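Local atomic coordinates of 11S globulin subunit beta (Cucurbita maxima, PDB entry 2E9Q), a protein that serves as a seed storage protein of the 11S globulin family, laid down as a nutrient reservoir in pumpkin seeds. Residues 355-360 with 366-371. Residues are numbered along the deposited sequence; the frame is centred on the assembly and turned at random.
Sequences RVQVVD and VFDGEV
Arg355 and Gln357 converge on one carboxylate oxygen, Asp368 OD1, on one face of an antiparallel beta hairpin. Gln357 gives the shorter bond: NE2 lies 2.7 Å from Asp368 OD1 with a nearly straight N-H, and although the oxygen sits in the plane of the amide, the donor comes down on it from above the carboxylate. In the conformer described here, one of two modelled, Arg355 adds a salt bridge, NH2 to Asp368 OD1 at 3.1 Å, on the syn lone pair; its chain, extended with CG anti to the backbone N (chi1 -176°), carries the guanidinium alongside Gln357, whose CD lies above one of its faces, displaced toward the rim. With the second amide atom, Gln357 OE1, held by Ala214 N of a neighbouring subunit, the amide is fixed at both ends. A leucine here would probably cost Asp368 OD1 its shorter bond and leave Ala214 N of the other subunit without this acceptor.

The backbones are joined by four hydrogen bonds. Val356 and Gly369 exchange a pair, the tighter being Val356 N to Gly369 O at 2.8 Å; farther along, Phe367 O accepts from Val358 N, and Val366 N reaches Val358 O at 2.9 Å.

Val356, Val358 and Phe367 line the other face. At the corner, Val358 CG1 packs on Val366 CG2 at 3.6 Å, while its CG2 meets Phe367 CB. Val356 touches the Phe367 ring through CB, 3.9 Å from CE1, and turns CG2 to Val371 CG2.

This hairpin belongs to the C-terminal cupin domain. Strand 353-359 pairs on its other edge with strand 384-390, while Val356, Val358 and Phe367 rest on Leu377 and Ile379 of strand 376-379, packing one sheet of the cupin barrel against the other; the polar face looks toward the neighbouring subunit, where Phe213 and Phe217 pack on Gln357 and Arg355.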
loop_
_atom_site.group_PDB
_atom_site.type_symbol
_atom_site.label_atom_id
_atom_site.label_comp_id
_atom_site.label_asym_id
_atom_site.label_seq_id
_atom_site.Cartn_x
_atom_site.Cartn_y
_atom_site.Cartn_z
ATOM N N ARG A 355 -34.951 6.175 -4.309
ATOM C CA ARG A 355 -34.679 5.469 -5.541
ATOM C C ARG A 355 -33.254 5.870 -5.846
ATOM O O ARG A 355 -32.913 7.052 -5.794
ATOM C CB ARG A 355 -35.585 5.911 -6.694
ATOM C CG ARG A 355 -35.335 5.066 -7.950
ATOM C CD ARG A 355 -36.056 5.562 -9.198
ATOM N NE ARG A 355 -35.802 4.671 -10.330
ATOM C CZ ARG A 355 -36.155 4.922 -11.588
ATOM N NH1 ARG A 355 -36.785 6.048 -11.899
ATOM N NH2 ARG A 355 -35.878 4.042 -12.540
ATOM N N VAL A 356 -32.424 4.884 -6.153
ATOM C CA VAL A 356 -31.024 5.132 -6.456
ATOM C C VAL A 356 -30.585 4.466 -7.750
ATOM O O VAL A 356 -30.928 3.313 -8.007
ATOM C CB VAL A 356 -30.121 4.604 -5.332
ATOM C CG1 VAL A 356 -28.665 4.906 -5.654
ATOM C CG2 VAL A 356 -30.520 5.232 -4.005
ATOM N N GLN A 357 -29.821 5.199 -8.553
ATOM C CA GLN A 357 -29.289 4.678 -9.799
ATOM C C GLN A 357 -27.783 4.881 -9.813
ATOM O O GLN A 357 -27.280 5.944 -9.427
ATOM C CB GLN A 357 -29.908 5.374 -11.012
ATOM C CG GLN A 357 -31.398 5.105 -11.209
ATOM C CD GLN A 357 -31.853 5.342 -12.641
ATOM O OE1 GLN A 357 -31.485 6.330 -13.269
ATOM N NE2 GLN A 357 -32.665 4.428 -13.159
ATOM N N VAL A 358 -27.068 3.850 -10.252
ATOM C CA VAL A 358 -25.618 3.875 -10.322
ATOM C C VAL A 358 -25.207 3.445 -11.722
ATOM O O VAL A 358 -25.750 2.485 -12.263
ATOM C CB VAL A 358 -25.004 2.903 -9.294
ATOM C CG1 VAL A 358 -23.488 2.998 -9.328
ATOM C CG2 VAL A 358 -25.551 3.203 -7.890
ATOM N N VAL A 359 -24.246 4.151 -12.305
ATOM C CA VAL A 359 -23.795 3.840 -13.648
ATOM C C VAL A 359 -22.299 3.601 -13.669
ATOM O O VAL A 359 -21.544 4.249 -12.937
ATOM C CB VAL A 359 -24.156 4.989 -14.623
ATOM C CG1 VAL A 359 -23.629 4.693 -16.012
ATOM C CG2 VAL A 359 -25.671 5.172 -14.664
ATOM N N ASP A 360 -21.861 2.669 -14.510
ATOM C CA ASP A 360 -20.442 2.360 -14.581
ATOM C C ASP A 360 -19.759 2.993 -15.776
ATOM O O ASP A 360 -20.346 3.823 -16.470
ATOM C CB ASP A 360 -20.222 0.841 -14.556
ATOM C CG ASP A 360 -20.745 0.137 -15.810
ATOM O OD1 ASP A 360 -20.848 -1.102 -15.751
ATOM O OD2 ASP A 360 -21.035 0.802 -16.841
ATOM N N VAL A 366 -25.735 -0.311 -13.088
ATOM C CA VAL A 366 -25.320 -1.458 -12.288
ATOM C C VAL A 366 -26.188 -1.587 -11.042
ATOM O O VAL A 366 -26.028 -2.509 -10.224
ATOM C CB VAL A 366 -23.830 -1.375 -11.914
ATOM C CG1 VAL A 366 -22.991 -1.570 -13.174
ATOM C CG2 VAL A 366 -23.517 -0.020 -11.253
ATOM N N PHE A 367 -27.102 -0.639 -10.902
ATOM C CA PHE A 367 -28.086 -0.645 -9.831
ATOM C C PHE A 367 -29.146 0.359 -10.216
ATOM O O PHE A 367 -28.837 1.450 -10.700
ATOM C CB PHE A 367 -27.514 -0.276 -8.463
ATOM C CG PHE A 367 -28.547 -0.327 -7.355
ATOM C CD1 PHE A 367 -29.219 0.824 -6.948
ATOM C CD2 PHE A 367 -28.879 -1.535 -6.756
ATOM C CE1 PHE A 367 -30.212 0.772 -5.956
ATOM C CE2 PHE A 367 -29.864 -1.602 -5.766
ATOM C CZ PHE A 367 -30.537 -0.446 -5.362
ATOM N N ASP A 368 -30.396 -0.033 -10.017
ATOM C CA ASP A 368 -31.535 0.810 -10.332
ATOM C C ASP A 368 -32.690 0.277 -9.505
ATOM O O ASP A 368 -33.380 -0.662 -9.907
ATOM C CB ASP A 368 -31.858 0.729 -11.828
ATOM C CG ASP A 368 -33.044 1.587 -12.220
ATOM O OD1 ASP A 368 -33.411 2.501 -11.451
ATOM O OD2 ASP A 368 -33.610 1.357 -13.312
ATOM N N GLY A 369 -32.879 0.864 -8.330
ATOM C CA GLY A 369 -33.947 0.422 -7.461
ATOM C C GLY A 369 -34.040 1.217 -6.179
ATOM O O GLY A 369 -33.573 2.348 -6.095
ATOM N N GLU A 370 -34.640 0.602 -5.170
ATOM C CA GLU A 370 -34.830 1.238 -3.882
ATOM C C GLU A 370 -33.835 0.791 -2.829
ATOM O O GLU A 370 -33.299 -0.310 -2.886
ATOM C CB GLU A 370 -36.230 0.932 -3.349
ATOM C CG GLU A 370 -37.368 1.556 -4.124
ATOM C CD GLU A 370 -37.364 3.067 -4.032
ATOM O OE1 GLU A 370 -36.956 3.717 -5.021
ATOM O OE2 GLU A 370 -37.757 3.602 -2.965
ATOM N N VAL A 371 -33.610 1.675 -1.864
ATOM C CA VAL A 371 -32.758 1.409 -0.722
ATOM C C VAL A 371 -33.655 1.836 0.428
ATOM O O VAL A 371 -34.157 2.961 0.441
ATOM C CB VAL A 371 -31.482 2.272 -0.709
ATOM C CG1 VAL A 371 -30.655 1.921 0.502
ATOM C CG2 VAL A 371 -30.669 2.036 -1.961
#